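Local coordinates for protein periplasmic beta-glucosidase (Pseudomonas aeruginosa, PDB 6R5T) that probably hydrolyses terminal, non-reducing beta-D-glucosyl residues to release beta-D-glucose, as a periplasmic member of glycoside hydrolase family 3, at residues Leu425-Ala437 with Leu493-Ala505. The protein carries 1 engineered substitution. Residues are numbered along the deposited sequence; the frame is centred on the assembly and turned at random.
Sequences LYAKGANVSGDQA and LRIPASQRRLLKA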
loop_
_atom_site.group_PDB
_atom_site.type_symbol
_atom_site.label_atom_id
_atom_site.label_comp_id
_atom_site.label_asym_id
_atom_site.label_seq_id
_atom_site.Cartn_x
_atom_site.Cartn_y
_atom_site.Cartn_z
ATOM N N LEU A 425 -26.954 -17.704 -30.256
ATOM C CA LEU A 425 -26.097 -18.902 -30.323
ATOM C C LEU A 425 -25.205 -18.855 -29.094
ATOM O O LEU A 425 -24.566 -17.839 -28.895
ATOM C CB LEU A 425 -25.244 -18.855 -31.582
ATOM C CG LEU A 425 -25.970 -18.625 -32.902
ATOM C CD1 LEU A 425 -24.937 -18.533 -34.001
ATOM C CD2 LEU A 425 -26.951 -19.752 -33.191
ATOM N N TYR A 426 -25.091 -19.948 -28.390
ATOM C CA TYR A 426 -24.372 -19.996 -27.104
ATOM C C TYR A 426 -23.131 -20.859 -27.208
ATOM O O TYR A 426 -23.169 -21.947 -27.772
ATOM C CB TYR A 426 -25.294 -20.505 -25.997
ATOM C CG TYR A 426 -24.544 -20.792 -24.728
ATOM C CD1 TYR A 426 -24.055 -19.744 -23.971
ATOM C CD2 TYR A 426 -24.251 -22.079 -24.313
ATOM C CE1 TYR A 426 -23.372 -19.965 -22.789
ATOM C CE2 TYR A 426 -23.565 -22.321 -23.139
ATOM C CZ TYR A 426 -23.120 -21.263 -22.365
ATOM O OH TYR A 426 -22.375 -21.506 -21.258
ATOM N N ALA A 427 -22.060 -20.451 -26.541
ATOM C CA ALA A 427 -20.895 -21.283 -26.263
ATOM C C ALA A 427 -20.256 -20.795 -24.982
ATOM O O ALA A 427 -20.060 -19.575 -24.835
ATOM C CB ALA A 427 -19.897 -21.236 -27.386
ATOM N N LYS A 428 -19.931 -21.718 -24.103
ATOM C CA LYS A 428 -19.281 -21.313 -22.846
ATOM C C LYS A 428 -17.941 -20.644 -23.129
ATOM O O LYS A 428 -17.602 -19.638 -22.408
ATOM C CB LYS A 428 -19.093 -22.508 -21.933
ATOM C CG LYS A 428 -18.740 -22.091 -20.529
ATOM C CD LYS A 428 -18.701 -23.207 -19.600
ATOM C CE LYS A 428 -18.246 -22.734 -18.245
ATOM N NZ LYS A 428 -18.652 -23.700 -17.216
ATOM N N GLY A 429 -17.111 -21.194 -24.026
ATOM C CA GLY A 429 -15.878 -20.501 -24.432
ATOM C C GLY A 429 -14.678 -20.778 -23.573
ATOM O O GLY A 429 -13.615 -21.015 -24.090
ATOM N N ALA A 430 -14.838 -20.678 -22.246
ATOM C CA ALA A 430 -13.773 -20.937 -21.293
ATOM C C ALA A 430 -14.448 -21.194 -19.953
ATOM O O ALA A 430 -15.514 -20.700 -19.733
ATOM C CB ALA A 430 -12.831 -19.767 -21.197
ATOM N N ASN A 431 -13.739 -21.875 -19.084
ATOM C CA ASN A 431 -14.113 -21.906 -17.666
ATOM C C ASN A 431 -13.717 -20.555 -17.052
ATOM O O ASN A 431 -12.901 -19.811 -17.647
ATOM C CB ASN A 431 -13.418 -23.076 -16.971
ATOM C CG ASN A 431 -14.085 -24.399 -17.283
ATOM O OD1 ASN A 431 -15.306 -24.498 -17.307
ATOM N ND2 ASN A 431 -13.232 -25.377 -17.506
ATOM N N VAL A 432 -14.253 -20.249 -15.881
ATOM C CA VAL A 432 -13.998 -18.925 -15.242
ATOM C C VAL A 432 -12.503 -18.751 -15.010
ATOM O O VAL A 432 -11.981 -17.621 -15.040
ATOM C CB VAL A 432 -14.795 -18.705 -13.954
ATOM C CG1 VAL A 432 -16.275 -18.679 -14.180
ATOM C CG2 VAL A 432 -14.480 -19.672 -12.865
ATOM N N SER A 433 -11.794 -19.841 -14.735
ATOM C CA SER A 433 -10.330 -19.868 -14.609
ATOM C C SER A 433 -9.802 -21.116 -15.306
ATOM O O SER A 433 -10.473 -22.126 -15.280
ATOM C CB SER A 433 -9.882 -19.818 -13.170
ATOM O OG SER A 433 -8.451 -19.787 -13.068
ATOM N N GLY A 434 -8.619 -21.008 -15.873
ATOM C CA GLY A 434 -7.869 -22.149 -16.412
ATOM C C GLY A 434 -6.839 -22.636 -15.442
ATOM O O GLY A 434 -6.116 -23.607 -15.766
ATOM N N ASP A 435 -6.715 -22.016 -14.274
ATOM C CA ASP A 435 -5.749 -22.402 -13.223
ATOM C C ASP A 435 -6.495 -23.335 -12.279
ATOM O O ASP A 435 -7.441 -22.889 -11.577
ATOM C CB ASP A 435 -5.232 -21.169 -12.492
ATOM C CG ASP A 435 -4.152 -21.433 -11.462
ATOM O OD1 ASP A 435 -4.220 -22.471 -10.803
ATOM O OD2 ASP A 435 -3.288 -20.562 -11.277
ATOM N N GLN A 436 -6.133 -24.613 -12.241
ATOM C CA GLN A 436 -6.902 -25.582 -11.432
ATOM C C GLN A 436 -6.820 -25.212 -9.943
ATOM O O GLN A 436 -7.806 -25.469 -9.232
ATOM C CB GLN A 436 -6.391 -27.006 -11.703
ATOM C CG GLN A 436 -7.194 -28.080 -10.961
ATOM C CD GLN A 436 -8.624 -28.156 -11.415
ATOM O OE1 GLN A 436 -8.931 -28.235 -12.613
ATOM N NE2 GLN A 436 -9.533 -28.068 -10.454
ATOM N N ALA A 437 -5.756 -24.572 -9.480
ATOM C CA ALA A 437 -5.633 -24.197 -8.049
ATOM C C ALA A 437 -6.678 -23.129 -7.720
ATOM O O ALA A 437 -7.188 -23.103 -6.599
ATOM C CB ALA A 437 -4.234 -23.722 -7.708
ATOM N N LEU A 493 -5.507 -7.984 -11.269
ATOM C CA LEU A 493 -6.824 -7.329 -11.428
ATOM C C LEU A 493 -7.370 -7.539 -12.845
ATOM O O LEU A 493 -8.433 -6.986 -13.139
ATOM C CB LEU A 493 -6.740 -5.830 -11.131
ATOM C CG LEU A 493 -6.248 -5.496 -9.714
ATOM C CD1 LEU A 493 -6.084 -4.004 -9.650
ATOM C CD2 LEU A 493 -7.222 -5.997 -8.646
ATOM N N ARG A 494 -6.720 -8.343 -13.656
ATOM C CA ARG A 494 -7.232 -8.590 -15.025
ATOM C C ARG A 494 -8.418 -9.556 -15.009
ATOM O O ARG A 494 -8.662 -10.302 -14.052
ATOM C CB ARG A 494 -6.123 -9.149 -15.910
ATOM C CG ARG A 494 -5.026 -8.145 -16.202
ATOM C CD ARG A 494 -3.839 -8.743 -16.909
ATOM N NE ARG A 494 -3.257 -9.796 -16.101
ATOM C CZ ARG A 494 -2.254 -10.590 -16.476
ATOM N NH1 ARG A 494 -1.660 -10.405 -17.639
ATOM N NH2 ARG A 494 -1.854 -11.569 -15.683
ATOM N N ILE A 495 -9.117 -9.571 -16.129
ATOM C CA ILE A 495 -10.013 -10.709 -16.396
ATOM C C ILE A 495 -9.152 -11.954 -16.302
ATOM O O ILE A 495 -8.005 -11.995 -16.734
ATOM C CB ILE A 495 -10.654 -10.503 -17.777
ATOM C CG1 ILE A 495 -11.611 -9.315 -17.809
ATOM C CG2 ILE A 495 -11.313 -11.760 -18.280
ATOM C CD1 ILE A 495 -12.156 -8.942 -19.179
ATOM N N PRO A 496 -9.689 -13.072 -15.769
ATOM C CA PRO A 496 -8.902 -14.300 -15.726
ATOM C C PRO A 496 -8.318 -14.699 -17.091
ATOM O O PRO A 496 -8.967 -14.531 -18.118
ATOM C CB PRO A 496 -9.887 -15.350 -15.224
ATOM C CG PRO A 496 -10.855 -14.513 -14.375
ATOM C CD PRO A 496 -10.999 -13.203 -15.113
ATOM N N ALA A 497 -7.125 -15.284 -17.060
ATOM C CA ALA A 497 -6.348 -15.598 -18.271
ATOM C C ALA A 497 -7.136 -16.500 -19.227
ATOM O O ALA A 497 -7.035 -16.296 -20.448
ATOM C CB ALA A 497 -5.037 -16.239 -17.904
ATOM N N SER A 498 -7.875 -17.475 -18.719
ATOM C CA SER A 498 -8.610 -18.413 -19.617
ATOM C C SER A 498 -9.584 -17.592 -20.460
ATOM O O SER A 498 -9.811 -17.894 -21.672
ATOM C CB SER A 498 -9.330 -19.491 -18.890
ATOM O OG SER A 498 -10.216 -18.911 -17.921
ATOM N N GLN A 499 -10.212 -16.596 -19.838
ATOM C CA GLN A 499 -11.186 -15.741 -20.529
ATOM C C GLN A 499 -10.487 -14.722 -21.449
ATOM O O GLN A 499 -11.082 -14.336 -22.457
ATOM C CB GLN A 499 -12.092 -15.105 -19.498
ATOM C CG GLN A 499 -12.950 -16.106 -18.738
ATOM C CD GLN A 499 -13.742 -15.373 -17.685
ATOM O OE1 GLN A 499 -14.554 -14.529 -18.074
ATOM N NE2 GLN A 499 -13.497 -15.643 -16.399
ATOM N N ARG A 500 -9.317 -14.199 -21.068
ATOM C CA ARG A 500 -8.607 -13.240 -21.967
ATOM C C ARG A 500 -8.136 -13.986 -23.216
ATOM O O ARG A 500 -8.185 -13.393 -24.303
ATOM C CB ARG A 500 -7.413 -12.582 -21.274
ATOM C CG ARG A 500 -7.860 -11.651 -20.170
ATOM C CD ARG A 500 -6.776 -10.757 -19.572
ATOM N NE ARG A 500 -5.978 -11.556 -18.704
ATOM C CZ ARG A 500 -4.795 -12.054 -19.010
ATOM N NH1 ARG A 500 -4.229 -11.718 -20.155
ATOM N NH2 ARG A 500 -4.162 -12.818 -18.142
ATOM N N ARG A 501 -7.767 -15.255 -23.077
ATOM C CA ARG A 501 -7.394 -16.071 -24.265
ATOM C C ARG A 501 -8.613 -16.161 -25.187
ATOM O O ARG A 501 -8.467 -16.017 -26.439
ATOM C CB ARG A 501 -6.952 -17.448 -23.782
ATOM C CG ARG A 501 -6.425 -18.323 -24.904
ATOM C CD ARG A 501 -5.926 -19.615 -24.281
ATOM N NE ARG A 501 -5.455 -20.497 -25.342
ATOM C CZ ARG A 501 -5.248 -21.807 -25.200
ATOM N NH1 ARG A 501 -5.533 -22.414 -24.062
ATOM N NH2 ARG A 501 -4.829 -22.510 -26.236
ATOM N N LEU A 502 -9.779 -16.427 -24.625
ATOM C CA LEU A 502 -11.078 -16.459 -25.356
ATOM C C LEU A 502 -11.303 -15.133 -26.088
ATOM O O LEU A 502 -11.640 -15.095 -27.295
ATOM C CB LEU A 502 -12.214 -16.802 -24.375
ATOM C CG LEU A 502 -13.633 -16.668 -24.892
ATOM C CD1 LEU A 502 -13.869 -17.683 -26.002
ATOM C CD2 LEU A 502 -14.612 -16.852 -23.749
ATOM N N LEU A 503 -11.169 -14.008 -25.357
ATOM C CA LEU A 503 -11.439 -12.684 -25.955
ATOM C C LEU A 503 -10.456 -12.441 -27.107
ATOM O O LEU A 503 -10.911 -11.907 -28.118
ATOM C CB LEU A 503 -11.257 -11.592 -24.895
ATOM C CG LEU A 503 -12.308 -11.549 -23.786
ATOM C CD1 LEU A 503 -12.035 -10.341 -22.905
ATOM C CD2 LEU A 503 -13.714 -11.504 -24.306
ATOM N N LYS A 504 -9.191 -12.796 -26.968
ATOM C CA LYS A 504 -8.196 -12.529 -28.045
ATOM C C LYS A 504 -8.602 -13.345 -29.277
ATOM O O LYS A 504 -8.537 -12.840 -30.421
ATOM C CB LYS A 504 -6.785 -12.860 -27.603
ATOM C CG LYS A 504 -6.208 -11.802 -26.661
ATOM C CD LYS A 504 -4.859 -12.117 -26.057
ATOM C CE LYS A 504 -4.554 -11.118 -24.950
ATOM N NZ LYS A 504 -3.120 -11.092 -24.578
ATOM N N ALA A 505 -9.004 -14.584 -29.064
ATOM C CA ALA A 505 -9.415 -15.449 -30.202
ATOM C C ALA A 505 -10.692 -14.917 -30.826
ATOM O O ALA A 505 -10.812 -14.887 -32.075
ATOM C CB ALA A 505 -9.541 -16.881 -29.723
HETATM O O HOH W 1 -7.081 -18.668 -16.155
#
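Pro496, the N-cap residue of helix 497-508, sets CB and CG of its ring against the loop that follows strand 423-427, CB 3.1 Å from Val432 O. At the first turn of the helix, one water accepts from both Ser498 N (2.9 Å) and Gly434 N (2.8 Å), tying this helix start to the loop. The Ser498 hydroxyl donates to Asn431 O, with OG and O 2.8 Å apart; chi1 of 55° sets OG between the backbone N and carbonyl carbon, turned to the loop. Ala430 brings its methyl up to the helix backbone, CB 3.6 Å from Ser498 O. Gln499 leaves the helix with an extended chain (chi2 176°), which carries its amide past Asn431 O to Val432. There Gln499 NE2 donates to Val432 O at 2.8 Å, the acceptor lying nearly in the amide plane, while OE1 accepts from Gly478 N; both ends of this buried amide are therefore held. One turn on, Leu502 spreads its two methyls against Gly429, with CD1 3.8 Å from Gly429 CA, and CD2 also reaches the Ala430 methyl. On the loop's far side Asn431 OD1 accepts from Asp452 N. Thus the helix start grips the loop joining strand 423-427 to helix 436-442 chiefly through backbone carbonyls, within the family 3 C-terminal domain, the alpha/beta sandwich built on the mixed sheet of which 423-427 is an outer strand, away from the sugar and magnesium sites. Arg501 lies on helix 456-468 and forms a salt bridge with Glu457, whereas Leu503 packs on strand 472-478 and helix 526-531.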